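Local coordinates for protein of unknown function with a Fic domain (Bacteroides thetaiotaomicron VPI-5482, PDB 3CUC), which is of unknown function but carries a Fic/DOC-family domain in a predominantly helical fold, with the family's signature loop joining two of its helices, at residues 10-14 against 270-274; 34-38 against 50-54; 83-87 against 99-103; 187-192 against 246-250; 232-236 against 254-258. Numbering follows the deposited sequence.

Interaction 1 (10-14 against 270-274); sequences LYSKW and LTLAI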
# COMPACT_ATOMS: atom_id res chain seq x y z
N LEU A 10 16.54 -11.78 -9.60
CA LEU A 10 16.69 -10.51 -8.92
C LEU A 10 16.54 -10.68 -7.41
O LEU A 10 17.33 -10.16 -6.64
CB LEU A 10 15.67 -9.50 -9.43
CG LEU A 10 15.90 -8.86 -10.81
CD1 LEU A 10 14.71 -7.99 -11.19
CD2 LEU A 10 17.19 -8.05 -10.84
N TYR A 11 15.51 -11.43 -7.00
CA TYR A 11 15.30 -11.73 -5.58
C TYR A 11 16.50 -12.46 -4.97
O TYR A 11 16.98 -12.09 -3.90
CB TYR A 11 14.05 -12.59 -5.38
CG TYR A 11 13.77 -12.84 -3.93
CD1 TYR A 11 13.36 -11.80 -3.10
CD2 TYR A 11 13.95 -14.10 -3.36
CE1 TYR A 11 13.13 -12.01 -1.75
CE2 TYR A 11 13.72 -14.32 -2.01
CZ TYR A 11 13.30 -13.26 -1.21
OH TYR A 11 13.06 -13.46 0.13
N SER A 12 16.95 -13.51 -5.64
CA SER A 12 18.11 -14.26 -5.20
C SER A 12 19.32 -13.36 -5.02
O SER A 12 20.04 -13.48 -4.02
CB SER A 12 18.45 -15.36 -6.21
OG SER A 12 19.71 -15.93 -5.91
N LYS A 13 19.56 -12.46 -5.97
CA LYS A 13 20.68 -11.55 -5.90
C LYS A 13 20.53 -10.60 -4.72
O LYS A 13 21.50 -10.29 -4.04
CB LYS A 13 20.80 -10.74 -7.20
CG LYS A 13 21.98 -9.77 -7.26
CD LYS A 13 23.31 -10.51 -7.37
CE LYS A 13 24.49 -9.55 -7.31
NZ LYS A 13 25.76 -10.28 -7.61
N TRP A 14 19.31 -10.15 -4.51
CA TRP A 14 18.99 -9.24 -3.41
C TRP A 14 19.28 -9.89 -2.07
O TRP A 14 19.96 -9.30 -1.23
CB TRP A 14 17.53 -8.80 -3.49
CG TRP A 14 16.93 -8.22 -2.24
CD1 TRP A 14 15.99 -8.81 -1.45
CD2 TRP A 14 17.20 -6.95 -1.66
NE1 TRP A 14 15.66 -7.98 -0.41
CE2 TRP A 14 16.40 -6.82 -0.52
CE3 TRP A 14 18.06 -5.89 -2.00
CZ2 TRP A 14 16.42 -5.69 0.30
CZ3 TRP A 14 18.08 -4.76 -1.19
CH2 TRP A 14 17.27 -4.67 -0.05
N LEU A 270 13.62 -4.21 -6.64
CA LEU A 270 14.75 -5.11 -6.55
C LEU A 270 15.93 -4.60 -7.38
O LEU A 270 17.07 -4.61 -6.92
CB LEU A 270 14.35 -6.53 -6.98
CG LEU A 270 13.56 -7.34 -5.94
CD1 LEU A 270 12.92 -8.55 -6.60
CD2 LEU A 270 14.45 -7.77 -4.77
N THR A 271 15.64 -4.14 -8.60
CA THR A 271 16.70 -3.67 -9.48
C THR A 271 17.39 -2.45 -8.89
O THR A 271 18.61 -2.37 -8.86
CB THR A 271 16.17 -3.35 -10.88
OG1 THR A 271 15.58 -4.53 -11.45
CG2 THR A 271 17.29 -2.88 -11.78
N LEU A 272 16.60 -1.49 -8.41
CA LEU A 272 17.15 -0.31 -7.76
C LEU A 272 17.89 -0.65 -6.47
O LEU A 272 18.94 -0.06 -6.19
CB LEU A 272 16.05 0.72 -7.45
CG LEU A 272 16.04 1.99 -8.30
CD1 LEU A 272 16.00 1.64 -9.80
CD2 LEU A 272 14.86 2.90 -7.89
N ALA A 273 17.35 -1.58 -5.69
CA ALA A 273 17.93 -1.91 -4.39
C ALA A 273 19.27 -2.62 -4.57
O ALA A 273 20.24 -2.33 -3.87
CB ALA A 273 16.98 -2.75 -3.58
N ILE A 274 19.32 -3.55 -5.53
CA ILE A 274 20.58 -4.21 -5.91
C ILE A 274 21.62 -3.17 -6.35
O ILE A 274 22.80 -3.25 -6.00
CB ILE A 274 20.36 -5.26 -7.03
CG1 ILE A 274 19.63 -6.48 -6.48
CG2 ILE A 274 21.69 -5.69 -7.64
CD1 ILE A 274 19.20 -7.46 -7.54

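Interaction 2 (34-38 against 50-54); sequences LEFNY and YGQTK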
# COMPACT_ATOMS: atom_id res chain seq x y z
N LEU A 34 10.70 8.99 0.09
CA LEU A 34 10.35 10.12 -0.73
C LEU A 34 9.31 9.72 -1.78
O LEU A 34 8.21 10.27 -1.85
CB LEU A 34 11.62 10.63 -1.43
CG LEU A 34 11.75 12.12 -1.65
CD1 LEU A 34 10.47 12.70 -2.28
CD2 LEU A 34 12.10 12.79 -0.32
N GLU A 35 9.66 8.72 -2.58
CA GLU A 35 8.85 8.34 -3.73
C GLU A 35 7.52 7.70 -3.34
O GLU A 35 6.51 7.91 -4.02
CB GLU A 35 9.63 7.42 -4.65
CG GLU A 35 10.84 8.11 -5.28
CD GLU A 35 11.04 7.75 -6.74
OE1 GLU A 35 10.81 6.58 -7.11
OE2 GLU A 35 11.41 8.66 -7.52
N PHE A 36 7.53 6.93 -2.26
CA PHE A 36 6.31 6.29 -1.81
C PHE A 36 5.32 7.33 -1.29
O PHE A 36 4.17 7.36 -1.71
CB PHE A 36 6.60 5.24 -0.73
CG PHE A 36 5.37 4.53 -0.24
CD1 PHE A 36 4.49 3.95 -1.14
CD2 PHE A 36 5.09 4.45 1.12
CE1 PHE A 36 3.35 3.29 -0.70
CE2 PHE A 36 3.95 3.79 1.57
CZ PHE A 36 3.07 3.22 0.66
N ASN A 37 5.78 8.18 -0.37
CA ASN A 37 4.93 9.23 0.19
C ASN A 37 4.36 10.13 -0.91
O ASN A 37 3.16 10.41 -0.94
CB ASN A 37 5.69 10.06 1.23
CG ASN A 37 5.82 9.35 2.58
OD1 ASN A 37 4.81 8.95 3.17
ND2 ASN A 37 7.04 9.22 3.08
N TYR A 38 5.22 10.54 -1.83
CA TYR A 38 4.79 11.41 -2.91
C TYR A 38 3.72 10.72 -3.74
O TYR A 38 2.61 11.22 -3.87
CB TYR A 38 5.95 11.82 -3.81
CG TYR A 38 5.49 12.60 -5.02
CD1 TYR A 38 5.29 13.97 -4.95
CD2 TYR A 38 5.24 11.95 -6.23
CE1 TYR A 38 4.86 14.69 -6.06
CE2 TYR A 38 4.80 12.65 -7.34
CZ TYR A 38 4.61 14.02 -7.26
OH TYR A 38 4.18 14.70 -8.37
N TYR A 50 6.97 17.68 -6.04
CA TYR A 50 8.02 16.80 -5.56
C TYR A 50 9.00 17.55 -4.67
O TYR A 50 9.49 17.01 -3.69
CB TYR A 50 8.76 16.22 -6.75
CG TYR A 50 9.55 14.98 -6.42
CD1 TYR A 50 8.90 13.79 -6.17
CD2 TYR A 50 10.94 15.01 -6.36
CE1 TYR A 50 9.61 12.64 -5.86
CE2 TYR A 50 11.66 13.87 -6.05
CZ TYR A 50 10.99 12.69 -5.80
OH TYR A 50 11.70 11.55 -5.50
N GLY A 51 9.26 18.81 -5.02
CA GLY A 51 10.12 19.68 -4.24
C GLY A 51 9.49 19.95 -2.90
O GLY A 51 10.12 19.74 -1.87
N GLN A 52 8.23 20.39 -2.92
CA GLN A 52 7.47 20.64 -1.70
C GLN A 52 7.55 19.41 -0.80
O GLN A 52 7.76 19.52 0.41
CB GLN A 52 6.01 21.01 -2.04
CG GLN A 52 5.85 22.39 -2.65
CD GLN A 52 4.44 22.66 -3.07
OE1 GLN A 52 3.81 21.83 -3.71
NE2 GLN A 52 3.93 23.84 -2.72
N THR A 53 7.41 18.23 -1.39
CA THR A 53 7.42 16.99 -0.64
C THR A 53 8.80 16.68 -0.05
O THR A 53 8.92 16.34 1.13
CB THR A 53 7.02 15.78 -1.51
OG1 THR A 53 5.71 15.97 -2.05
CG2 THR A 53 7.05 14.49 -0.69
N LYS A 54 9.83 16.73 -0.90
CA LYS A 54 11.20 16.40 -0.50
C LYS A 54 11.70 17.29 0.63
O LYS A 54 12.19 16.79 1.64
CB LYS A 54 12.15 16.54 -1.69
CG LYS A 54 13.61 16.20 -1.39
CD LYS A 54 14.48 16.38 -2.65
CE LYS A 54 15.55 15.28 -2.78
NZ LYS A 54 16.03 15.15 -4.19

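Interaction 3 (83-87 against 99-103); sequences MIKQE and FIREL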
# COMPACT_ATOMS: atom_id res chain seq x y z
N MSE A 83 4.89 3.38 10.94
CA MSE A 83 4.05 2.44 11.66
C MSE A 83 4.07 1.06 11.03
O MSE A 83 4.29 0.08 11.74
CB MSE A 83 2.60 2.94 11.76
CG MSE A 83 2.39 3.97 12.86
SE MSE A 83 0.63 4.72 12.76
CE MSE A 83 -0.44 3.08 12.89
N ILE A 84 3.86 0.96 9.72
CA ILE A 84 3.81 -0.37 9.10
C ILE A 84 5.18 -1.05 9.14
O ILE A 84 5.24 -2.27 9.27
CB ILE A 84 3.25 -0.37 7.65
CG1 ILE A 84 4.13 0.45 6.71
CG2 ILE A 84 1.80 0.13 7.63
CD1 ILE A 84 4.02 0.01 5.26
N LYS A 85 6.26 -0.28 9.05
CA LYS A 85 7.60 -0.84 9.16
C LYS A 85 7.77 -1.53 10.51
O LYS A 85 8.17 -2.70 10.59
CB LYS A 85 8.67 0.23 8.96
CG LYS A 85 8.88 0.62 7.50
CD LYS A 85 9.51 2.00 7.35
CE LYS A 85 10.99 2.00 7.62
NZ LYS A 85 11.57 3.35 7.39
N GLN A 86 7.44 -0.81 11.57
CA GLN A 86 7.56 -1.32 12.93
C GLN A 86 6.65 -2.51 13.18
O GLN A 86 7.05 -3.49 13.81
CB GLN A 86 7.25 -0.21 13.93
CG GLN A 86 7.46 -0.60 15.36
CD GLN A 86 7.35 0.57 16.29
OE1 GLN A 86 6.38 0.71 17.02
NE2 GLN A 86 8.35 1.45 16.25
N GLU A 87 5.41 -2.42 12.70
CA GLU A 87 4.46 -3.51 12.85
C GLU A 87 4.97 -4.72 12.10
O GLU A 87 5.02 -5.81 12.65
CB GLU A 87 3.06 -3.11 12.35
CG GLU A 87 1.91 -3.90 12.97
CD GLU A 87 1.54 -3.44 14.38
OE1 GLU A 87 2.31 -2.65 14.97
OE2 GLU A 87 0.49 -3.88 14.89
N PHE A 99 -4.96 -2.12 14.40
CA PHE A 99 -3.81 -1.50 13.74
C PHE A 99 -4.25 -0.75 12.48
O PHE A 99 -3.79 0.36 12.24
CB PHE A 99 -2.73 -2.53 13.37
CG PHE A 99 -1.58 -1.94 12.58
CD1 PHE A 99 -0.64 -1.13 13.20
CD2 PHE A 99 -1.45 -2.20 11.22
CE1 PHE A 99 0.41 -0.57 12.48
CE2 PHE A 99 -0.40 -1.65 10.49
CZ PHE A 99 0.53 -0.84 11.12
N ILE A 100 -5.15 -1.36 11.71
CA ILE A 100 -5.62 -0.76 10.46
C ILE A 100 -6.41 0.51 10.75
O ILE A 100 -6.28 1.51 10.04
CB ILE A 100 -6.49 -1.75 9.65
CG1 ILE A 100 -5.68 -2.97 9.23
CG2 ILE A 100 -7.04 -1.07 8.40
CD1 ILE A 100 -6.51 -4.09 8.65
N ARG A 101 -7.21 0.46 11.81
CA ARG A 101 -7.99 1.61 12.24
C ARG A 101 -7.08 2.75 12.70
O ARG A 101 -7.29 3.90 12.34
CB ARG A 101 -8.96 1.21 13.36
CG ARG A 101 -10.00 0.16 12.95
CD ARG A 101 -10.58 -0.58 14.15
NE ARG A 101 -11.65 0.20 14.77
CZ ARG A 101 -12.93 0.17 14.40
NH1 ARG A 101 -13.33 -0.63 13.42
NH2 ARG A 101 -13.81 0.94 15.01
N GLU A 102 -6.06 2.42 13.48
CA GLU A 102 -5.07 3.40 13.92
C GLU A 102 -4.32 4.00 12.73
O GLU A 102 -3.93 5.17 12.75
CB GLU A 102 -4.08 2.76 14.90
CG GLU A 102 -3.12 3.75 15.57
CD GLU A 102 -3.83 4.77 16.44
OE1 GLU A 102 -4.51 4.36 17.40
OE2 GLU A 102 -3.72 5.99 16.17
N LEU A 103 -4.13 3.19 11.70
CA LEU A 103 -3.48 3.63 10.47
C LEU A 103 -4.32 4.70 9.78
O LEU A 103 -3.80 5.73 9.35
CB LEU A 103 -3.26 2.44 9.53
CG LEU A 103 -2.06 2.46 8.58
CD1 LEU A 103 -0.75 2.79 9.31
CD2 LEU A 103 -1.95 1.12 7.88

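Interaction 4 (187-192 against 246-250); sequences YRYIRI and DGANA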
# COMPACT_ATOMS: atom_id res chain seq x y z
N TYR A 187 -6.32 -6.26 -2.69
CA TYR A 187 -7.53 -6.36 -3.49
C TYR A 187 -8.78 -6.52 -2.65
O TYR A 187 -9.74 -5.76 -2.81
CB TYR A 187 -7.45 -7.52 -4.48
CG TYR A 187 -8.62 -7.51 -5.42
CD1 TYR A 187 -8.66 -6.65 -6.51
CD2 TYR A 187 -9.72 -8.34 -5.20
CE1 TYR A 187 -9.74 -6.62 -7.37
CE2 TYR A 187 -10.81 -8.32 -6.04
CZ TYR A 187 -10.82 -7.46 -7.13
OH TYR A 187 -11.91 -7.44 -7.98
N ARG A 188 -8.77 -7.49 -1.75
CA ARG A 188 -9.90 -7.73 -0.87
C ARG A 188 -10.22 -6.51 -0.01
O ARG A 188 -11.38 -6.11 0.10
CB ARG A 188 -9.65 -8.96 0.01
CG ARG A 188 -9.65 -10.24 -0.78
CD ARG A 188 -9.45 -11.45 0.11
NE ARG A 188 -9.83 -12.68 -0.58
CZ ARG A 188 -9.95 -13.87 0.02
NH1 ARG A 188 -9.74 -14.01 1.32
NH2 ARG A 188 -10.30 -14.93 -0.70
N TYR A 189 -9.18 -5.90 0.57
CA TYR A 189 -9.36 -4.68 1.35
C TYR A 189 -10.00 -3.57 0.52
O TYR A 189 -10.99 -2.95 0.94
CB TYR A 189 -8.03 -4.17 1.93
CG TYR A 189 -8.18 -2.83 2.62
CD1 TYR A 189 -8.58 -2.75 3.95
CD2 TYR A 189 -7.97 -1.64 1.92
CE1 TYR A 189 -8.74 -1.53 4.58
CE2 TYR A 189 -8.14 -0.41 2.54
CZ TYR A 189 -8.52 -0.36 3.86
OH TYR A 189 -8.68 0.86 4.47
N ILE A 190 -9.44 -3.31 -0.66
CA ILE A 190 -9.93 -2.23 -1.52
C ILE A 190 -11.38 -2.48 -1.95
O ILE A 190 -12.14 -1.53 -2.17
CB ILE A 190 -9.00 -2.00 -2.75
CG1 ILE A 190 -9.08 -0.54 -3.22
CG2 ILE A 190 -9.35 -2.95 -3.89
CD1 ILE A 190 -8.38 0.44 -2.28
N ARG A 191 -11.77 -3.75 -2.06
CA ARG A 191 -13.15 -4.11 -2.42
C ARG A 191 -14.12 -3.93 -1.26
O ARG A 191 -15.28 -3.60 -1.47
CB ARG A 191 -13.23 -5.55 -2.94
CG ARG A 191 -12.67 -5.76 -4.35
CD ARG A 191 -13.44 -4.98 -5.41
NE ARG A 191 -14.86 -5.33 -5.42
CZ ARG A 191 -15.42 -6.25 -6.21
NH1 ARG A 191 -14.68 -6.94 -7.07
NH2 ARG A 191 -16.72 -6.47 -6.13
N ILE A 192 -13.65 -4.16 -0.03
CA ILE A 192 -14.45 -3.84 1.16
C ILE A 192 -14.57 -2.32 1.33
O ILE A 192 -15.66 -1.81 1.60
CB ILE A 192 -13.82 -4.45 2.45
CG1 ILE A 192 -13.78 -5.98 2.38
CG2 ILE A 192 -14.61 -4.03 3.68
CD1 ILE A 192 -12.95 -6.61 3.49
N ASP A 246 -18.36 -10.86 -3.50
CA ASP A 246 -17.46 -11.43 -4.49
C ASP A 246 -16.04 -10.85 -4.40
O ASP A 246 -15.07 -11.59 -4.55
CB ASP A 246 -18.03 -11.21 -5.90
CG ASP A 246 -19.40 -11.87 -6.11
OD1 ASP A 246 -19.66 -12.91 -5.48
OD2 ASP A 246 -20.21 -11.34 -6.91
N GLY A 247 -15.94 -9.54 -4.16
CA GLY A 247 -14.66 -8.86 -3.97
C GLY A 247 -13.94 -9.34 -2.72
O GLY A 247 -12.77 -9.69 -2.78
N ALA A 248 -14.67 -9.37 -1.61
CA ALA A 248 -14.13 -9.84 -0.32
C ALA A 248 -13.61 -11.28 -0.38
O ALA A 248 -12.70 -11.64 0.38
CB ALA A 248 -15.19 -9.70 0.77
N ASN A 249 -14.17 -12.09 -1.27
CA ASN A 249 -13.77 -13.49 -1.42
C ASN A 249 -13.02 -13.79 -2.72
O ASN A 249 -12.92 -14.95 -3.13
CB ASN A 249 -15.01 -14.38 -1.32
CG ASN A 249 -15.76 -14.17 -0.02
OD1 ASN A 249 -15.37 -14.67 1.03
ND2 ASN A 249 -16.86 -13.42 -0.09
N ALA A 250 -12.49 -12.75 -3.36
CA ALA A 250 -11.75 -12.91 -4.62
C ALA A 250 -10.58 -13.87 -4.43
O ALA A 250 -9.81 -13.73 -3.47
CB ALA A 250 -11.26 -11.57 -5.12

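Interaction 5 (232-236 against 254-258); sequences ILHQC and DILPF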
# COMPACT_ATOMS: atom_id res chain seq x y z
N ILE A 232 -6.00 -2.44 -14.34
CA ILE A 232 -5.68 -3.81 -13.92
C ILE A 232 -6.70 -4.28 -12.87
O ILE A 232 -7.22 -5.39 -12.98
CB ILE A 232 -4.22 -3.92 -13.41
CG1 ILE A 232 -3.21 -3.53 -14.51
CG2 ILE A 232 -3.93 -5.33 -12.91
CD1 ILE A 232 -2.78 -4.67 -15.41
N LEU A 233 -7.01 -3.43 -11.89
CA LEU A 233 -8.05 -3.75 -10.89
C LEU A 233 -9.47 -3.81 -11.50
O LEU A 233 -10.33 -4.51 -10.96
CB LEU A 233 -8.00 -2.76 -9.73
CG LEU A 233 -6.74 -2.74 -8.86
CD1 LEU A 233 -6.64 -1.45 -8.05
CD2 LEU A 233 -6.69 -3.94 -7.92
N HIS A 234 -9.71 -3.08 -12.59
CA HIS A 234 -11.00 -3.12 -13.30
C HIS A 234 -11.21 -4.42 -14.10
O HIS A 234 -12.35 -4.78 -14.42
CB HIS A 234 -11.15 -1.91 -14.24
N GLN A 235 -10.11 -5.10 -14.43
CA GLN A 235 -10.17 -6.41 -15.09
C GLN A 235 -10.52 -7.49 -14.07
O GLN A 235 -11.39 -8.33 -14.32
CB GLN A 235 -8.82 -6.76 -15.73
CG GLN A 235 -8.41 -5.85 -16.88
CD GLN A 235 -6.99 -6.13 -17.38
OE1 GLN A 235 -6.19 -6.80 -16.72
NE2 GLN A 235 -6.68 -5.59 -18.55
N CYS A 236 -9.81 -7.46 -12.94
CA CYS A 236 -10.09 -8.34 -11.81
C CYS A 236 -11.55 -8.25 -11.36
O CYS A 236 -12.18 -9.27 -11.06
CB CYS A 236 -9.18 -7.98 -10.62
SG CYS A 236 -7.42 -8.31 -10.87
N ASP A 254 -8.42 -15.17 -9.70
CA ASP A 254 -9.22 -14.03 -10.14
C ASP A 254 -8.37 -12.77 -10.33
O ASP A 254 -8.59 -12.02 -11.29
CB ASP A 254 -10.34 -13.72 -9.14
CG ASP A 254 -11.40 -14.81 -9.08
OD1 ASP A 254 -11.56 -15.56 -10.07
OD2 ASP A 254 -12.10 -14.91 -8.04
N ILE A 255 -7.40 -12.55 -9.43
CA ILE A 255 -6.63 -11.31 -9.41
C ILE A 255 -5.23 -11.42 -10.04
O ILE A 255 -4.36 -10.58 -9.78
CB ILE A 255 -6.52 -10.71 -7.97
CG1 ILE A 255 -5.59 -11.55 -7.06
CG2 ILE A 255 -7.90 -10.59 -7.34
CD1 ILE A 255 -4.97 -10.74 -5.93
N LEU A 256 -5.03 -12.42 -10.89
CA LEU A 256 -3.73 -12.69 -11.49
C LEU A 256 -3.09 -11.49 -12.21
O LEU A 256 -1.88 -11.26 -12.07
CB LEU A 256 -3.83 -13.90 -12.42
CG LEU A 256 -2.54 -14.64 -12.78
CD1 LEU A 256 -2.74 -16.15 -12.70
CD2 LEU A 256 -2.06 -14.22 -14.18
N PRO A 257 -3.88 -10.70 -12.97
CA PRO A 257 -3.27 -9.51 -13.60
C PRO A 257 -2.69 -8.50 -12.59
O PRO A 257 -1.68 -7.85 -12.88
CB PRO A 257 -4.43 -8.88 -14.39
CG PRO A 257 -5.48 -9.93 -14.48
CD PRO A 257 -5.31 -10.83 -13.30
N PHE A 258 -3.32 -8.38 -11.42
CA PHE A 258 -2.84 -7.48 -10.37
C PHE A 258 -1.65 -8.08 -9.63
O PHE A 258 -0.78 -7.35 -9.16
CB PHE A 258 -3.96 -7.14 -9.38
CG PHE A 258 -3.55 -6.15 -8.31
CD1 PHE A 258 -3.09 -4.89 -8.64
CD2 PHE A 258 -3.62 -6.50 -6.96
CE1 PHE A 258 -2.70 -3.99 -7.66
CE2 PHE A 258 -3.24 -5.60 -5.98
CZ PHE A 258 -2.78 -4.34 -6.33

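Interaction 1 (10-14 against 270-274)
Two nearly parallel helical turns meet here: the segment axes run 30° apart and approach to 9.6 Å, with CA pairs Leu-10/Leu-270 at 6.2 Å and Trp-14/Ile-274 at 5.8 Å. Leu-10 points toward the partner; its CD2 lies 3.9 Å from Ile-274 CD1, and its CD1 sits 3.6 Å from Thr-271 OG1, a hydroxyl already hydrogen-bonded to Ile-267 O. Tyr-11 turns away and stacks on Tyr-216; its N is 3.9 Å and its CB 4.4 Å from Leu-270 CD1. Lys-13 contributes its aliphatic part, CG being 3.6 Å from Ile-274 CD1, while its end leads away. Trp-14 completes the turn: its CB is 3.5 Å from Leu-270 CD2, and its CZ3 reaches Ala-273 CB at 3.3 Å, the small residue admitting the indole close to the helix. Its NE1 is hydrogen-bonded to Gly-215 O. With the Trp-14 NE1 and Thr-271 OG1 bonds made outside the interface, the 409 Å² buried between the two segments rests on van der Waals fit and hydrophobic burial.

Interaction 2 (34-38 against 50-54)
Tyr-50 gives up more surface to the contact than any other residue, 107 Å². It is a t rotamer whose CA-to-CB bond runs sideways, yet the ring extends along the facing helix, placing CZ 3.6 Å from Leu-34 CD1 and OH 3.5 Å from Glu-35 OE2. That last approach is not a hydrogen bond; the Glu-35 carboxylate forms a salt bridge with Arg-268. Leu-34 (89 Å²) fills the space beside the ring: its CD1 is 4.2 Å from Thr-53 CG2, and its CD2 is 3.9 Å from Lys-54 CG. Tyr-38 (68 Å²) offers a ring face to the edge of Tyr-50 in a T-shaped stack, with centroids 5.2 Å apart and planes at 74°. The edge of Tyr-38 meets Thr-53, CD1 to OG1 being 3.5 Å, while that hydroxyl is hydrogen-bonded to Thr-49 O. Met-74 of helix 68-89 also touches Thr-53. The segment axes cross at 118° with a closest approach of 10.2 Å, so consecutive helices 22-42 and 50-59 pack crosswise as a helical corner. The end of helix 22-42 and the start of the link carry the sequence SNHLEG, consistent with the (S/T)xxxE(G/N) inhibitory-helix motif of Fic proteins that bear it on the N-terminal side of their core.

Interaction 3 (83-87 against 99-103)
Apolar contacts dominate. Met-83, modelled as selenomethionine, points toward the other helix, and its p chi3 (57°) brings the terminal CE to three residues: 3.8 Å from Phe-99 CE1, 3.8 Å from Glu-102 CG and 3.6 Å from Leu-103 CD1. Ile-84 adds one methyl, CG2, which lies 3.8 Å from Phe-99 CZ, near the plane of that ring, and 3.9 Å from Leu-103 CD2; Ile-84 also touches Leu-205 and Asn-208 of helix 199-213. The segment axes run at 161° and come no closer than 11.7 Å, the CA pairs Met-83/Leu-103 and Glu-87/Phe-99 being 7.7 and 8.6 Å apart. Helices 68-89 and 97-107 thus form an antiparallel helical hairpin, spaced widely enough that long or aromatic side chains have to span the gap; the second helix falls in the Fic/DOC family region.

A CH-pi contact supplements this packing. Glu-87 CG lies 3.7 Å from the centroid of the Phe-99 ring and 11° off its normal, and Glu-87 CD is 3.4 Å from Phe-99 CD1 over the same face.

Polar bonding is directed outside the pair of segments: Glu-87 OE1 forms a salt bridge with Arg-93, within the link between the two helices, and Glu-102 OE1 forms one with Arg-105 on its own helix.

Interaction 4 (187-192 against 246-250)
Arg-188 provides the polar link: NE and NH2 both donate to Ala-250 O, each at 3.1 Å with N-H...O angles of 144° and 143°, so one carbonyl accepts two bonds from a guanidinium. Ala-248 O also lies 3.2 Å from Arg-188 NE, but over the guanidinium face and at a poor angle for bonding. Trp-166 makes a cation-pi contact with the same group. A second polar set lies within segment 187-192, where Arg-191 NH1 donates to Tyr-187 OH at 3.0 Å; that hydroxyl also bonds to Asp-237, and Arg-191 NH2 bonds to Gly-241 O. The Arg-191 guanidinium lays one face on Gly-247, with CZ 3.5 Å from Gly-247 CA. An ideal CB on Gly-247 would fall 2.5 Å from Arg-191 NE, a clash, so the missing side chain is what lets the guanidinium lie flat on the Gly-247 backbone. Around this, Tyr-187 CE2 packs 3.4 Å from Ala-250 CB, and Ile-192 CG1 lies 4.3 Å from Ala-248 CB. The contact thus ties the short helix 244-248 and the turn after it to the end of helix 178-192, which leads directly into the HPFEDGNGR signature loop of the Fic fold.

Interaction 5 (232-236 against 254-258)
Cys-236 buries 79 Å² in this contact, the largest share, and its m rotamer (chi1 -67°) directs the sulfur into a pocket of backbone and side-chain carbons: SG lies 3.4 Å from Ile-255 CA, 3.9 Å from Phe-258 CB and 4.1 Å from Pro-257 CD. One turn earlier, Ile-232 also takes m at chi1, which sets its CG2 against the partner backbone, 3.4 Å from both Pro-257 O and Phe-258 N. Leu-233 is an ordinary mt rotamer whose end comes nearer than its sideways CA-to-CB bond suggests: CD2 sits 3.8 Å from the Phe-258 ring centroid and 12° off the normal, a CH-pi contact over the face. Phe-258, a t rotamer, keeps its ring edge beside Ile-232 CG2. Pro-257, its CA-to-CB bond toward the other helix, has its CB 3.9 Å from Ile-232 CG2, and Gln-235 OE1 is 3.6 Å from that same CB. Ile-255 has a p chi1 (71°) that takes the end of its side chain away from segment 232-236; it touches Leu-184 and Tyr-187. The contact therefore joins the first turn of helix 256-277 to helix 226-240, with helix 178-192 alongside: Tyr-187 touches Leu-233, Cys-236 and Ile-255, while the His-186 and Phe-258 rings meet.

Interactions 1 and 5 use distant parts of helix 256-277, their centres 25 Å apart, so this long helix holds the N-terminal helix 6-16 near one end and helix 226-240 at the other. Interactions 4 and 5 are direct neighbours (centres 11 Å apart) whose segments alternate along the chain, and they meet at Tyr-187. Ile-100 and Tyr-189 link interactions 3 and 4 by packing. Interactions 3 and 4 are buried; 1, 2 and 5 are partly open. Chemistry does not simply follow burial: an arginine-to-carbonyl pair bridges the segments of interaction 4, whereas the likewise buried interaction 3 and the partly open 1, 2 and 5 rely on apolar, CH-pi or aromatic edge-to-face contacts.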